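Local coordinates for uncharacterized metalloprotein (PDB 3GG7) that binds manganese and probably acts as a TatD-type, metal-dependent hydrolase of ester bonds, although its precise substrate is not known, at residues Val8-Asp11 / Leu12-Asp15; Asp15-Ala18 / Val19-Cys23. All coordinates share one frame; numbering follows the deposited sequence.

Contact 1. Residues Val8-Asp11 / Leu12-Asp15; sequences VHLD and LYPD. With MN (manganese (II) ion), chain B.
The HxH metal-binding motif of the TatD-type barrel lies at the end of strand 4-8, and the turn just beyond it brings Leu12 and Tyr13 back against His9 and Leu10. His9 NE2 binds the manganese at 2.1 Å, beside a water and with His7, Glu86 and Asp196 as fellow ligands. Leu12 runs alongside this histidine, pointing the same way, and its CD1 lies 3.6 Å from His9 CB, an apolar branch suited to the carbon side of a ligand whose nitrogen is spent on the metal. The backbone turns tightly: Leu12 N donates to His9 O at 3.1 Å, nearly straight (164°) but from above the carbonyl plane, and Tyr13 N reaches Leu10 O in a weak bond. One water links Asp11 O to Tyr13 O. With CG anti to its own carbonyl carbon (chi1 -73°), Tyr13 swings its ring back along the turn; Leu10 O and Val8 CG2 meet the ring edge, Val8 CG2 coming 3.7 Å from Tyr13 OH. A tyrosine suits the site because its buried hydroxyl bonds to Ala207 O, so an alanine here would probably cost Ala207 O this hydrogen bond and open a gap beside Val8. Asp11 OD2 is hydrogen-bonded to Thr43 OG1, while Leu10 packs on strand 29-32 and Tyr13 on Val19 of helix 16-25.

Contact 2. Residues Asp15-Ala18 / Val19-Cys23; sequences DPVA and VARAC
Across the first turns of helix 16-25, the helix of a beta-alpha-beta crossover between strands 4-8 and 29-32, Val17 and Arg21 meet one helical turn apart. Arg21 starts close to the backbone: its CB is 3.4 Å from Val17 O, and CG remains beside the same oxygen. The first torsion (chi1 -83°) sets CG beside the backbone N and sends the chain back toward the N-terminal end of the helix, and a bend at chi3 then lays the guanidinium across Val17. NE passes near Val17 CG1, CZ comes closer to that methyl, and Arg21 NH1 comes to 3.5 Å from Val17 CG1. Val17 CG1 sits over the centre of one guanidinium face, while Arg21 NH2 lies 3.9 Å from Ala18 CA, obliquely. This is apolar packing against a flat charged group, not a polar pairing, and arginine suits the exposed position because its long carbon chain and broad face can cover a valine while its charge stays at the surface.

Asp15 is the N-cap, a residue type well fitted to receive an amide from the first turn. Asp15 OD1 accepts Ala18 N at 3.1 Å, met from above the carboxylate plane, and the positive charge of Arg21 nearby may favour the carboxylate slightly. Pro16 fits the position after the cap, since the first turn asks no amide hydrogen of it, and its ring packs on Leu46. The small side chains of Ala20 and Ala22 stay close to the carbonyls one turn earlier. Val19 N bonds weakly to Asp15 O, whereas Ala20 N donates to Pro16 O at 2.9 Å and 170°. Beyond it, Arg21 N meets Val17 O at 2.9 Å, tilted 20° from the carbonyl plane.

In the fold
Contacts 1 and 2 follow each other along the chain and share Asp15, which ends the loop after strand 4-8 and caps helix 16-25. Their centres lie about 8 Å apart. Packing pairs join them, among them Leu10 O within 3.3 Å of Pro16 CB, Leu10 CD2 at 3.8 Å from Val19 CG1, and Tyr13 CG at 3.8 Å from Val19 CG2. Val19 thus presents one methyl to each of two residues of the loop after strand 4-8. Contact 1 supplies the manganese ligand His9, while contact 2 stands back from the site, the side chain of Val19 being about 14 Å from the metal.

Contact 1. Residues Val8-Asp11 / Leu12-Asp15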
ATOM      1  N   VAL A   8      -4.355   4.276  -1.091  1.00 17.20           N
ATOM      2  CA  VAL A   8      -5.751   4.665  -1.037  1.00 18.32           C
ATOM      3  C   VAL A   8      -6.506   4.202  -2.286  1.00 18.78           C
ATOM      4  O   VAL A   8      -5.955   4.186  -3.381  1.00 18.83           O
ATOM      5  CB  VAL A   8      -5.892   6.174  -0.775  1.00 18.50           C
ATOM      6  CG1 VAL A   8      -5.246   7.032  -1.913  1.00 18.82           C
ATOM      7  CG2 VAL A   8      -7.345   6.576  -0.557  1.00 20.28           C
ATOM      8  N   HIS A   9      -7.761   3.799  -2.095  1.00 18.23           N
ATOM      9  CA  HIS A   9      -8.589   3.287  -3.175  1.00 17.72           C
ATOM     10  C   HIS A   9      -9.455   4.398  -3.725  1.00 17.98           C
ATOM     11  O   HIS A   9     -10.663   4.435  -3.458  1.00 18.85           O
ATOM     12  CB  HIS A   9      -9.437   2.109  -2.694  1.00 18.14           C
ATOM     13  CG  HIS A   9      -8.622   0.967  -2.165  1.00 17.97           C
ATOM     14  ND1 HIS A   9      -8.338  -0.151  -2.919  1.00 17.82           N
ATOM     15  CD2 HIS A   9      -8.041   0.763  -0.960  1.00 18.66           C
ATOM     16  CE1 HIS A   9      -7.599  -0.984  -2.208  1.00 18.74           C
ATOM     17  NE2 HIS A   9      -7.417  -0.464  -1.008  1.00 18.78           N
ATOM     18  N   LEU A  10      -8.862   5.300  -4.500  1.00 18.06           N
ATOM     19  CA  LEU A  10      -9.660   6.391  -5.096  1.00 18.37           C
ATOM     20  C   LEU A  10     -10.837   5.859  -5.886  1.00 18.99           C
ATOM     21  O   LEU A  10     -11.916   6.460  -5.852  1.00 19.83           O
ATOM     22  CB  LEU A  10      -8.836   7.261  -6.030  1.00 18.97           C
ATOM     23  CG  LEU A  10      -7.673   8.010  -5.474  1.00 20.05           C
ATOM     24  CD1 LEU A  10      -7.161   8.887  -6.625  1.00 20.11           C
ATOM     25  CD2 LEU A  10      -8.085   8.878  -4.276  1.00 22.44           C
ATOM     26  N   ASP A  11     -10.667   4.707  -6.531  1.00 19.54           N
ATOM     27  CA  ASP A  11     -11.684   4.173  -7.438  1.00 20.24           C
ATOM     28  C   ASP A  11     -12.861   3.497  -6.709  1.00 21.47           C
ATOM     29  O   ASP A  11     -13.803   3.026  -7.357  1.00 22.33           O
ATOM     30  CB  ASP A  11     -11.051   3.284  -8.529  1.00 20.85           C
ATOM     31  CG  ASP A  11     -10.432   2.012  -7.988  1.00 20.41           C
ATOM     32  OD1 ASP A  11     -10.615   1.689  -6.784  1.00 21.49           O
ATOM     33  OD2 ASP A  11      -9.738   1.338  -8.812  1.00 20.83           O
ATOM     34  N   LEU A  12     -12.831   3.462  -5.379  1.00 20.37           N
ATOM     35  CA  LEU A  12     -13.891   2.844  -4.604  1.00 21.44           C
ATOM     36  C   LEU A  12     -14.771   3.878  -3.894  1.00 21.57           C
ATOM     37  O   LEU A  12     -15.706   3.489  -3.193  1.00 23.23           O
ATOM     38  CB  LEU A  12     -13.311   1.853  -3.597  1.00 21.44           C
ATOM     39  CG  LEU A  12     -12.595   0.633  -4.181  1.00 23.68           C
ATOM     40  CD1 LEU A  12     -12.116  -0.321  -3.074  1.00 23.53           C
ATOM     41  CD2 LEU A  12     -13.489  -0.111  -5.207  1.00 27.17           C
ATOM     42  N   TYR A  13     -14.479   5.165  -4.081  1.00 21.35           N
ATOM     43  CA  TYR A  13     -15.335   6.239  -3.544  1.00 22.26           C
ATOM     44  C   TYR A  13     -16.565   6.413  -4.433  1.00 23.19           C
ATOM     45  O   TYR A  13     -16.528   6.116  -5.620  1.00 23.88           O
ATOM     46  CB  TYR A  13     -14.570   7.551  -3.450  1.00 21.69           C
ATOM     47  CG  TYR A  13     -13.563   7.594  -2.345  1.00 21.94           C
ATOM     48  CD1 TYR A  13     -13.935   7.895  -1.042  1.00 21.61           C
ATOM     49  CD2 TYR A  13     -12.234   7.304  -2.589  1.00 21.55           C
ATOM     50  CE1 TYR A  13     -13.004   7.932  -0.008  1.00 23.03           C
ATOM     51  CE2 TYR A  13     -11.284   7.341  -1.555  1.00 23.57           C
ATOM     52  CZ  TYR A  13     -11.656   7.667  -0.279  1.00 22.05           C
ATOM     53  OH  TYR A  13     -10.653   7.657   0.691  1.00 22.90           O
ATOM     54  N   PRO A  14     -17.667   6.936  -3.862  1.00 24.51           N
ATOM     55  CA  PRO A  14     -18.792   7.204  -4.753  1.00 24.72           C
ATOM     56  C   PRO A  14     -18.523   8.188  -5.901  1.00 25.23           C
ATOM     57  O   PRO A  14     -19.072   7.999  -6.999  1.00 26.68           O
ATOM     58  CB  PRO A  14     -19.853   7.765  -3.806  1.00 25.16           C
ATOM     59  CG  PRO A  14     -19.580   7.123  -2.519  1.00 24.59           C
ATOM     60  CD  PRO A  14     -18.065   6.937  -2.438  1.00 25.01           C
ATOM     61  N   ASP A  15     -17.642   9.172  -5.679  1.00 25.36           N
ATOM     62  CA  ASP A  15     -17.260  10.153  -6.693  1.00 25.33           C
ATOM     63  C   ASP A  15     -15.725  10.240  -6.740  1.00 24.38           C
ATOM     64  O   ASP A  15     -15.146  11.149  -6.144  1.00 24.55           O
ATOM     65  CB  ASP A  15     -17.881  11.520  -6.341  1.00 26.82           C
ATOM     66  CG  ASP A  15     -17.704  12.565  -7.422  1.00 29.30           C
ATOM     67  OD1 ASP A  15     -16.840  12.437  -8.315  1.00 32.61           O
ATOM     68  OD2 ASP A  15     -18.414  13.596  -7.343  1.00 34.20           O
TER
HETATM   69 MN    MN B 253      -6.158  -1.229   0.488  1.00 16.50          MN
HETATM   70  O   HOH W   1     -16.308   4.148  -7.365  1.00 31.66           O
HETATM   71  O   HOH W   2      -6.614  -2.447   2.056  1.00 22.24           O

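Contact 2. Residues Asp15-Ala18 / Val19-Cys23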
ATOM      1  N   ASP A  15     -17.642   9.172  -5.679  1.00 25.36           N
ATOM      2  CA  ASP A  15     -17.260  10.153  -6.693  1.00 25.33           C
ATOM      3  C   ASP A  15     -15.725  10.240  -6.740  1.00 24.38           C
ATOM      4  O   ASP A  15     -15.146  11.149  -6.144  1.00 24.55           O
ATOM      5  CB  ASP A  15     -17.881  11.520  -6.341  1.00 26.82           C
ATOM      6  CG  ASP A  15     -17.704  12.565  -7.422  1.00 29.30           C
ATOM      7  OD1 ASP A  15     -16.840  12.437  -8.315  1.00 32.61           O
ATOM      8  OD2 ASP A  15     -18.414  13.596  -7.343  1.00 34.20           O
ATOM      9  N   PRO A  16     -15.082   9.277  -7.429  1.00 23.66           N
ATOM     10  CA  PRO A  16     -13.597   9.281  -7.442  1.00 23.55           C
ATOM     11  C   PRO A  16     -12.954  10.534  -7.982  1.00 23.41           C
ATOM     12  O   PRO A  16     -11.896  10.962  -7.493  1.00 21.98           O
ATOM     13  CB  PRO A  16     -13.261   8.079  -8.329  1.00 22.72           C
ATOM     14  CG  PRO A  16     -14.402   7.143  -8.094  1.00 23.76           C
ATOM     15  CD  PRO A  16     -15.620   8.043  -8.027  1.00 23.46           C
ATOM     16  N   VAL A  17     -13.546  11.136  -9.010  1.00 23.40           N
ATOM     17  CA  VAL A  17     -12.987  12.368  -9.560  1.00 23.75           C
ATOM     18  C   VAL A  17     -12.994  13.502  -8.529  1.00 23.58           C
ATOM     19  O   VAL A  17     -12.029  14.268  -8.456  1.00 22.75           O
ATOM     20  CB  VAL A  17     -13.735  12.795 -10.857  1.00 23.91           C
ATOM     21  CG1 VAL A  17     -13.329  14.195 -11.304  1.00 25.85           C
ATOM     22  CG2 VAL A  17     -13.513  11.756 -11.955  1.00 25.00           C
ATOM     23  N   ALA A  18     -14.062  13.637  -7.737  1.00 23.79           N
ATOM     24  CA  ALA A  18     -14.097  14.673  -6.711  1.00 23.95           C
ATOM     25  C   ALA A  18     -12.966  14.502  -5.699  1.00 22.99           C
ATOM     26  O   ALA A  18     -12.360  15.480  -5.260  1.00 23.81           O
ATOM     27  CB  ALA A  18     -15.467  14.697  -5.996  1.00 23.89           C
ATOM     28  N   VAL A  19     -12.681  13.250  -5.326  1.00 22.66           N
ATOM     29  CA  VAL A  19     -11.643  12.996  -4.353  1.00 22.54           C
ATOM     30  C   VAL A  19     -10.285  13.318  -4.994  1.00 22.09           C
ATOM     31  O   VAL A  19      -9.466  13.960  -4.383  1.00 21.80           O
ATOM     32  CB  VAL A  19     -11.703  11.555  -3.803  1.00 22.83           C
ATOM     33  CG1 VAL A  19     -10.573  11.302  -2.828  1.00 22.56           C
ATOM     34  CG2 VAL A  19     -13.084  11.291  -3.132  1.00 24.07           C
ATOM     35  N   ALA A  20     -10.062  12.871  -6.218  1.00 22.42           N
ATOM     36  CA  ALA A  20      -8.816  13.182  -6.941  1.00 22.13           C
ATOM     37  C   ALA A  20      -8.581  14.676  -7.084  1.00 22.88           C
ATOM     38  O   ALA A  20      -7.479  15.151  -6.861  1.00 21.94           O
ATOM     39  CB  ALA A  20      -8.819  12.524  -8.318  1.00 22.09           C
ATOM     40  N   ARG A  21      -9.614  15.426  -7.474  1.00 23.15           N
ATOM     41  CA  ARG A  21      -9.528  16.878  -7.550  1.00 24.32           C
ATOM     42  C   ARG A  21      -9.156  17.501  -6.212  1.00 23.43           C
ATOM     43  O   ARG A  21      -8.352  18.416  -6.133  1.00 22.99           O
ATOM     44  CB  ARG A  21     -10.871  17.468  -7.976  1.00 25.49           C
ATOM     45  CG  ARG A  21     -11.145  17.485  -9.422  1.00 30.57           C
ATOM     46  CD  ARG A  21     -12.238  18.540  -9.701  1.00 36.40           C
ATOM     47  NE  ARG A  21     -13.101  18.129 -10.799  1.00 41.49           N
ATOM     48  CZ  ARG A  21     -14.309  17.577 -10.671  1.00 43.66           C
ATOM     49  NH1 ARG A  21     -14.974  17.251 -11.771  1.00 45.27           N
ATOM     50  NH2 ARG A  21     -14.860  17.346  -9.472  1.00 44.20           N
ATOM     51  N   ALA A  22      -9.782  17.016  -5.146  1.00 22.90           N
ATOM     52  CA  ALA A  22      -9.522  17.524  -3.810  1.00 23.31           C
ATOM     53  C   ALA A  22      -8.074  17.286  -3.374  1.00 23.54           C
ATOM     54  O   ALA A  22      -7.476  18.085  -2.657  1.00 23.44           O
ATOM     55  CB  ALA A  22     -10.489  16.889  -2.820  1.00 23.73           C
ATOM     56  N   CYS A  23      -7.517  16.155  -3.802  1.00 22.99           N
ATOM     57  CA  CYS A  23      -6.094  15.879  -3.568  1.00 23.48           C
ATOM     58  C   CYS A  23      -5.199  16.844  -4.329  1.00 23.16           C
ATOM     59  O   CYS A  23      -4.247  17.401  -3.780  1.00 23.06           O
ATOM     60  CB  CYS A  23      -5.753  14.430  -3.927  1.00 23.12           C
ATOM     61  SG  CYS A  23      -6.525  13.199  -2.850  1.00 24.64           S
TER